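Local coordinates for N-carbamoylsarcosine amidase related protein (Thermoplasma acidophilum, PDB 3EEF) that probably hydrolyses N-carbamoylsarcosine or a related amide as a zinc-containing member of the isochorismatase-like cysteine hydrolase family, at residues P3-V8 with V114-D119. Residues are numbered along the deposited sequence; the frame is centred on the assembly and turned at random.
Sequences PALVVV and VLIGLD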
loop_
_atom_site.group_PDB
_atom_site.type_symbol
_atom_site.label_atom_id
_atom_site.label_comp_id
_atom_site.label_asym_id
_atom_site.label_seq_id
_atom_site.Cartn_x
_atom_site.Cartn_y
_atom_site.Cartn_z
ATOM N N PRO A 3 10.165 20.903 -2.303
ATOM C CA PRO A 3 9.740 20.072 -3.386
ATOM C C PRO A 3 10.772 19.055 -3.824
ATOM O O PRO A 3 11.986 19.266 -3.637
ATOM C CB PRO A 3 9.528 21.081 -4.498
ATOM C CG PRO A 3 10.666 22.059 -4.282
ATOM C CD PRO A 3 10.894 22.091 -2.788
ATOM N N ALA A 4 10.284 17.967 -4.435
ATOM C CA ALA A 4 11.144 17.053 -5.166
ATOM C C ALA A 4 10.669 16.962 -6.587
ATOM O O ALA A 4 9.468 17.086 -6.861
ATOM C CB ALA A 4 11.126 15.693 -4.525
ATOM N N LEU A 5 11.604 16.720 -7.495
ATOM C CA LEU A 5 11.241 16.582 -8.900
ATOM C C LEU A 5 11.112 15.097 -9.247
ATOM O O LEU A 5 12.021 14.321 -8.984
ATOM C CB LEU A 5 12.270 17.263 -9.796
ATOM C CG LEU A 5 12.080 17.139 -11.293
ATOM C CD1 LEU A 5 10.878 18.009 -11.807
ATOM C CD2 LEU A 5 13.411 17.489 -11.970
ATOM N N VAL A 6 9.960 14.725 -9.798
ATOM C CA VAL A 6 9.689 13.360 -10.222
ATOM C C VAL A 6 9.626 13.370 -11.737
ATOM O O VAL A 6 8.790 14.069 -12.307
ATOM C CB VAL A 6 8.377 12.797 -9.608
ATOM C CG1 VAL A 6 8.124 11.378 -10.072
ATOM C CG2 VAL A 6 8.452 12.828 -8.097
ATOM N N VAL A 7 10.545 12.638 -12.371
ATOM C CA VAL A 7 10.700 12.637 -13.826
ATOM C C VAL A 7 10.137 11.345 -14.381
ATOM O O VAL A 7 10.780 10.277 -14.267
ATOM C CB VAL A 7 12.176 12.748 -14.267
ATOM C CG1 VAL A 7 12.222 12.916 -15.747
ATOM C CG2 VAL A 7 12.922 13.942 -13.587
ATOM N N VAL A 8 8.954 11.431 -14.992
ATOM C CA VAL A 8 8.197 10.219 -15.368
ATOM C C VAL A 8 8.476 9.680 -16.801
ATOM O O VAL A 8 8.197 10.364 -17.766
ATOM C CB VAL A 8 6.662 10.440 -15.199
ATOM C CG1 VAL A 8 5.900 9.111 -15.443
ATOM C CG2 VAL A 8 6.340 11.054 -13.778
ATOM N N VAL A 114 7.020 17.963 -7.950
ATOM C CA VAL A 114 6.996 18.619 -9.265
ATOM C C VAL A 114 7.109 17.549 -10.300
ATOM O O VAL A 114 8.045 16.753 -10.263
ATOM C CB VAL A 114 8.151 19.607 -9.437
ATOM C CG1 VAL A 114 8.040 20.287 -10.795
ATOM C CG2 VAL A 114 8.117 20.619 -8.303
ATOM N N LEU A 115 6.145 17.510 -11.204
ATOM C CA LEU A 115 5.998 16.392 -12.156
ATOM C C LEU A 115 6.340 16.805 -13.587
ATOM O O LEU A 115 5.809 17.771 -14.102
ATOM C CB LEU A 115 4.551 15.883 -12.142
ATOM C CG LEU A 115 4.010 15.342 -10.840
ATOM C CD1 LEU A 115 2.537 14.935 -11.003
ATOM C CD2 LEU A 115 4.861 14.156 -10.387
ATOM N N ILE A 116 7.235 16.071 -14.219
ATOM C CA ILE A 116 7.477 16.219 -15.632
ATOM C C ILE A 116 7.581 14.833 -16.275
ATOM O O ILE A 116 7.770 13.821 -15.568
ATOM C CB ILE A 116 8.771 17.032 -15.876
ATOM C CG1 ILE A 116 10.020 16.254 -15.479
ATOM C CG2 ILE A 116 8.721 18.365 -15.108
ATOM C CD1 ILE A 116 11.318 17.027 -15.772
ATOM N N GLY A 117 7.442 14.784 -17.601
ATOM C CA GLY A 117 7.664 13.551 -18.378
ATOM C C GLY A 117 6.450 13.061 -19.155
ATOM O O GLY A 117 5.569 13.832 -19.503
ATOM N N LEU A 118 6.391 11.751 -19.351
ATOM C CA LEU A 118 5.449 11.084 -20.249
ATOM C C LEU A 118 4.453 10.202 -19.512
ATOM O O LEU A 118 4.858 9.286 -18.784
ATOM C CB LEU A 118 6.234 10.196 -21.240
ATOM C CG LEU A 118 7.303 11.016 -21.921
ATOM C CD1 LEU A 118 8.012 10.185 -22.933
ATOM C CD2 LEU A 118 6.696 12.346 -22.502
ATOM N N ASP A 119 3.153 10.457 -19.663
ATOM C CA ASP A 119 2.601 11.660 -20.292
ATOM C C ASP A 119 1.417 12.146 -19.490
ATOM O O ASP A 119 0.960 11.464 -18.561
ATOM C CB ASP A 119 2.199 11.392 -21.753
ATOM C CG ASP A 119 1.369 10.155 -21.919
ATOM O OD1 ASP A 119 0.283 10.114 -21.304
ATOM O OD2 ASP A 119 1.785 9.254 -22.684
#
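Val8 N gives its hydrogen to Ile116 O over 2.7 Å. Val8 O in turn takes two groups of segment 114-119: Leu118 N at 2.8 Å and, as a CA-H...O contact, Gly117 CA at 3.3 Å. Upstream the alternation repeats, Val114 N to Ala4 O, Val6 N to Val114 O and Ile116 N to Val6 O, the last being longer at 3.2 Å. Strands 3-8 and 112-116, whose short axes diverge by 18°, are thus parallel neighbours in the middle of the six-stranded parallel sheet of the isochorismatase-like alpha/beta fold, order 3-2-1-4-5-6. Side chains alternate between its faces. Beneath helix 22-40, Leu5 turns its CD1 back across the strand gap to Val114 CG1 (3.8 Å), crossing that side chain obliquely. On this same face Ile116 holds CG1 between its backbone N and carbonyl carbon (chi1 70°), which lays CG1 alongside Val7 CG1 at 4.0 Å while CG2 meets Leu5 CD1. An alanine in place of Ile116 would probably leave Val7 CG1 and Leu5 CD1 without these apolar mates and open a gap between them. The other face, packed by helix 123-133, has Leu115 CD2 against Val6 CB at 3.8 Å. Gly117 turns the chain at a positive phi (119°), where a CB would be jammed against the preceding carbonyl oxygen and would also run into Val8 O. Val8 itself ends its strand about 9 Å from the bound zinc ion, measured from its side chain.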